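Local coordinates for protein polyketide synthase (Synechococcus sp., PDB 4GOX) that probably transfers a sulfo group from PAPS to an intermediate of olefin biosynthesis, as the sulfotransferase domain of a polyketide-type olefin synthase, at residues A[212-217]-A[298-303]. Sequence-based numbering, arbitrary orientation.
Sequences IYEDLV and FAYDLP. With A3P (adenosine-3'-5'-diphosphate), chain B.
Y300 reaches across to the start of helix 213-218 and gives its hydroxyl proton to E214, OH to OE1 2.8 Å. OE1 lies at the edge of the Y300 ring, in its plane, and is itself met from above the carboxylate, 35° out of plane; the two planes stand 74° apart. The E214 chain is bent at chi2 (70°), with CD 3.6 Å from Y300 CE1. Beside this bond, I212 sets CG2 3.6 Å from Y300 OH, while its other branch ends with CD1 4.3 Å from F298 CB. I212 is the N-cap residue, where strand 208-212, at one margin of the parallel sheet of this P-loop-type sulfotransferase fold, passes directly into the helix. Segment 298-303 follows helix 289-297, closed by a Schellman motif with A299, at positive phi, as C-prime and Y300 N bonded back to A295 O. H157 touches both sides of the bond: its backbone N is hydrogen-bonded to E214 OE2, and its ring and that of Y300 meet edge-to-face. V155 of the neighbouring strand lies against I212, F298 and Y300. Y213 turns to the nucleotide, its OH donating to N3 of adenosine-3'-5'-diphosphate at 2.7 Å, and V217 CG1 touches adenine C2 at 3.7 Å.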
ATOM      1  N   ILE A 212      10.392  -8.524   1.754  1.00 39.13           N
ATOM      2  CA  ILE A 212      11.038  -8.117   2.994  1.00 38.70           C
ATOM      3  C   ILE A 212      11.721  -6.776   2.758  1.00 43.76           C
ATOM      4  O   ILE A 212      12.671  -6.696   1.978  1.00 45.21           O
ATOM      5  CB  ILE A 212      12.019  -9.213   3.484  1.00 42.14           C
ATOM      6  CG1 ILE A 212      11.297 -10.590   3.620  1.00 42.58           C
ATOM      7  CG2 ILE A 212      12.711  -8.793   4.773  1.00 41.64           C
ATOM      8  CD1 ILE A 212      10.042 -10.638   4.629  1.00 44.62           C
ATOM      9  N   TYR A 213      11.239  -5.727   3.453  1.00 39.93           N
ATOM     10  CA  TYR A 213      11.784  -4.368   3.379  1.00 39.69           C
ATOM     11  C   TYR A 213      13.314  -4.362   3.490  1.00 46.24           C
ATOM     12  O   TYR A 213      13.966  -3.662   2.705  1.00 47.40           O
ATOM     13  CB  TYR A 213      11.169  -3.479   4.465  1.00 38.47           C
ATOM     14  CG  TYR A 213      11.923  -2.188   4.664  1.00 38.86           C
ATOM     15  CD1 TYR A 213      11.686  -1.085   3.846  1.00 39.22           C
ATOM     16  CD2 TYR A 213      12.893  -2.073   5.654  1.00 40.79           C
ATOM     17  CE1 TYR A 213      12.390   0.107   4.020  1.00 40.67           C
ATOM     18  CE2 TYR A 213      13.606  -0.893   5.833  1.00 43.37           C
ATOM     19  CZ  TYR A 213      13.346   0.197   5.018  1.00 47.73           C
ATOM     20  OH  TYR A 213      14.052   1.355   5.201  1.00 47.08           O
ATOM     21  N   GLU A 214      13.878  -5.142   4.452  1.00 41.82           N
ATOM     22  CA  GLU A 214      15.329  -5.256   4.692  1.00 44.02           C
ATOM     23  C   GLU A 214      16.026  -5.772   3.443  1.00 50.48           C
ATOM     24  O   GLU A 214      17.069  -5.246   3.105  1.00 52.87           O
ATOM     25  CB  GLU A 214      15.655  -6.157   5.917  1.00 45.92           C
ATOM     26  CG  GLU A 214      15.218  -5.594   7.268  1.00 47.64           C
ATOM     27  CD  GLU A 214      13.725  -5.525   7.576  1.00 55.55           C
ATOM     28  OE1 GLU A 214      12.917  -6.120   6.828  1.00 46.07           O
ATOM     29  OE2 GLU A 214      13.358  -4.855   8.567  1.00 43.95           O
ATOM     30  N   ASP A 215      15.422  -6.741   2.708  1.00 46.78           N
ATOM     31  CA  ASP A 215      16.010  -7.227   1.447  1.00 47.44           C
ATOM     32  C   ASP A 215      15.870  -6.138   0.346  1.00 51.54           C
ATOM     33  O   ASP A 215      16.769  -5.956  -0.449  1.00 52.86           O
ATOM     34  CB  ASP A 215      15.320  -8.524   0.982  1.00 48.12           C
ATOM     35  CG  ASP A 215      15.504  -9.748   1.872  1.00 58.53           C
ATOM     36  OD1 ASP A 215      14.759 -10.749   1.671  1.00 58.85           O
ATOM     37  OD2 ASP A 215      16.382  -9.711   2.773  1.00 60.23           O
ATOM     38  N   LEU A 216      14.718  -5.446   0.292  1.00 45.42           N
ATOM     39  CA  LEU A 216      14.480  -4.408  -0.695  1.00 43.91           C
ATOM     40  C   LEU A 216      15.535  -3.303  -0.607  1.00 49.17           C
ATOM     41  O   LEU A 216      16.044  -2.879  -1.626  1.00 48.26           O
ATOM     42  CB  LEU A 216      13.054  -3.841  -0.512  1.00 41.12           C
ATOM     43  CG  LEU A 216      12.606  -2.636  -1.364  1.00 44.67           C
ATOM     44  CD1 LEU A 216      12.583  -2.973  -2.863  1.00 44.37           C
ATOM     45  CD2 LEU A 216      11.236  -2.131  -0.883  1.00 41.86           C
ATOM     46  N   VAL A 217      15.855  -2.830   0.591  1.00 47.74           N
ATOM     47  CA  VAL A 217      16.804  -1.734   0.703  1.00 49.26           C
ATOM     48  C   VAL A 217      18.260  -2.147   0.543  1.00 56.55           C
ATOM     49  O   VAL A 217      19.082  -1.325   0.133  1.00 58.19           O
ATOM     50  CB  VAL A 217      16.538  -0.761   1.873  1.00 52.45           C
ATOM     51  CG1 VAL A 217      15.111  -0.226   1.826  1.00 49.02           C
ATOM     52  CG2 VAL A 217      16.841  -1.399   3.217  1.00 52.87           C
ATOM     53  N   PHE A 298       8.446 -14.659   9.232  1.00 52.57           N
ATOM     54  CA  PHE A 298       9.161 -13.847   8.240  1.00 51.31           C
ATOM     55  C   PHE A 298      10.661 -13.915   8.376  1.00 57.88           C
ATOM     56  O   PHE A 298      11.341 -13.105   7.755  1.00 58.72           O
ATOM     57  CB  PHE A 298       8.713 -12.377   8.282  1.00 48.95           C
ATOM     58  CG  PHE A 298       7.236 -12.181   8.178  1.00 45.25           C
ATOM     59  CD1 PHE A 298       6.541 -12.597   7.047  1.00 46.13           C
ATOM     60  CD2 PHE A 298       6.532 -11.568   9.201  1.00 44.32           C
ATOM     61  CE1 PHE A 298       5.160 -12.424   6.953  1.00 44.18           C
ATOM     62  CE2 PHE A 298       5.152 -11.372   9.096  1.00 45.34           C
ATOM     63  CZ  PHE A 298       4.475 -11.818   7.982  1.00 42.75           C
ATOM     64  N   ALA A 299      11.173 -14.880   9.171  1.00 57.51           N
ATOM     65  CA  ALA A 299      12.605 -15.118   9.430  1.00 60.08           C
ATOM     66  C   ALA A 299      13.349 -13.984  10.169  1.00 61.99           C
ATOM     67  O   ALA A 299      14.575 -13.937  10.119  1.00 63.32           O
ATOM     68  CB  ALA A 299      13.340 -15.515   8.149  1.00 62.08           C
ATOM     69  N   TYR A 300      12.625 -13.106  10.895  1.00 55.22           N
ATOM     70  CA  TYR A 300      13.269 -12.049  11.685  1.00 54.33           C
ATOM     71  C   TYR A 300      13.858 -12.581  12.986  1.00 65.44           C
ATOM     72  O   TYR A 300      13.302 -13.499  13.581  1.00 64.51           O
ATOM     73  CB  TYR A 300      12.281 -10.945  12.028  1.00 50.32           C
ATOM     74  CG  TYR A 300      11.893 -10.101  10.843  1.00 48.15           C
ATOM     75  CD1 TYR A 300      12.848  -9.380  10.131  1.00 49.28           C
ATOM     76  CD2 TYR A 300      10.560  -9.988  10.451  1.00 45.61           C
ATOM     77  CE1 TYR A 300      12.483  -8.555   9.069  1.00 46.62           C
ATOM     78  CE2 TYR A 300      10.187  -9.172   9.389  1.00 43.50           C
ATOM     79  CZ  TYR A 300      11.153  -8.461   8.699  1.00 46.05           C
ATOM     80  OH  TYR A 300      10.777  -7.690   7.630  1.00 41.82           O
ATOM     81  N   ASP A 301      14.941 -11.937  13.454  1.00 68.60           N
ATOM     82  CA  ASP A 301      15.667 -12.247  14.694  1.00 73.46           C
ATOM     83  C   ASP A 301      15.250 -11.240  15.784  1.00 79.37           C
ATOM     84  O   ASP A 301      15.202 -10.027  15.523  1.00 77.16           O
ATOM     85  CB  ASP A 301      17.182 -12.169  14.428  1.00 78.76           C
ATOM     86  CG  ASP A 301      18.066 -12.754  15.504  1.00101.62           C
ATOM     87  OD1 ASP A 301      17.759 -13.877  15.987  1.00104.47           O
ATOM     88  OD2 ASP A 301      19.109 -12.131  15.815  1.00113.78           O
ATOM     89  N   LEU A 302      14.900 -11.752  16.984  1.00 79.13           N
ATOM     90  CA  LEU A 302      14.422 -10.934  18.110  1.00 80.48           C
ATOM     91  C   LEU A 302      15.267 -11.101  19.402  1.00 91.54           C
ATOM     92  O   LEU A 302      15.101 -12.095  20.125  1.00 92.62           O
ATOM     93  CB  LEU A 302      12.919 -11.199  18.389  1.00 78.13           C
ATOM     94  CG  LEU A 302      11.978 -11.223  17.171  1.00 78.68           C
ATOM     95  CD1 LEU A 302      10.701 -11.911  17.503  1.00 78.01           C
ATOM     96  CD2 LEU A 302      11.726  -9.821  16.610  1.00 76.95           C
ATOM     97  N   PRO A 303      16.168 -10.130  19.716  1.00 92.21           N
ATOM     98  CA  PRO A 303      16.996 -10.268  20.933  1.00101.60           C
ATOM     99  C   PRO A 303      16.284  -9.891  22.237  1.00145.40           C
ATOM    100  O   PRO A 303      15.721  -8.803  22.379  1.00107.86           O
ATOM    101  CB  PRO A 303      18.212  -9.388  20.643  1.00104.56           C
ATOM    102  CG  PRO A 303      17.736  -8.375  19.645  1.00103.50           C
ATOM    103  CD  PRO A 303      16.493  -8.891  18.973  1.00 93.76           C
TER
HETATM  104  P1  A3P B 401      11.155   6.479   9.148  1.00 53.27           P
HETATM  105  O1P A3P B 401      10.348   6.637  10.414  1.00 51.26           O
HETATM  106  O2P A3P B 401      11.197   7.761   8.344  1.00 59.43           O
HETATM  107  O3P A3P B 401      12.455   5.737   9.301  1.00 51.94           O
HETATM  108  P2  A3P B 401       5.779   3.866   5.024  1.00 41.91           P
HETATM  109  O4P A3P B 401       5.181   2.501   4.837  1.00 42.54           O
HETATM  110  O5P A3P B 401       5.157   4.735   6.074  1.00 41.96           O
HETATM  111  O6P A3P B 401       6.047   4.563   3.710  1.00 44.54           O
HETATM  112  O5' A3P B 401       7.256   3.611   5.595  1.00 43.47           O
HETATM  113  C5' A3P B 401       8.032   4.691   6.140  1.00 42.40           C
HETATM  114  C4' A3P B 401       9.475   4.228   6.311  1.00 42.93           C
HETATM  115  O4' A3P B 401      10.064   3.845   5.075  1.00 43.45           O
HETATM  116  C3' A3P B 401      10.421   5.288   6.839  1.00 44.91           C
HETATM  117  O3' A3P B 401      10.292   5.440   8.249  1.00 52.41           O
HETATM  118  C2' A3P B 401      11.778   4.783   6.401  1.00 44.90           C
HETATM  119  O2' A3P B 401      12.392   3.947   7.386  1.00 47.39           O
HETATM  120  C1' A3P B 401      11.487   3.953   5.161  1.00 46.46           C
HETATM  121  N9  A3P B 401      12.017   4.710   4.004  1.00 50.47           N
HETATM  122  C8  A3P B 401      11.467   5.844   3.483  1.00 51.19           C
HETATM  123  N7  A3P B 401      12.215   6.318   2.462  1.00 52.04           N
HETATM  124  C5  A3P B 401      13.262   5.483   2.329  1.00 50.74           C
HETATM  125  C6  A3P B 401      14.455   5.430   1.462  1.00 49.96           C
HETATM  126  N6  A3P B 401      14.608   6.369   0.510  1.00 50.00           N
HETATM  127  N1  A3P B 401      15.328   4.404   1.627  1.00 51.52           N
HETATM  128  C2  A3P B 401      15.144   3.444   2.569  1.00 51.35           C
HETATM  129  N3  A3P B 401      14.097   3.452   3.426  1.00 50.19           N
HETATM  130  C4  A3P B 401      13.140   4.423   3.349  1.00 49.98           C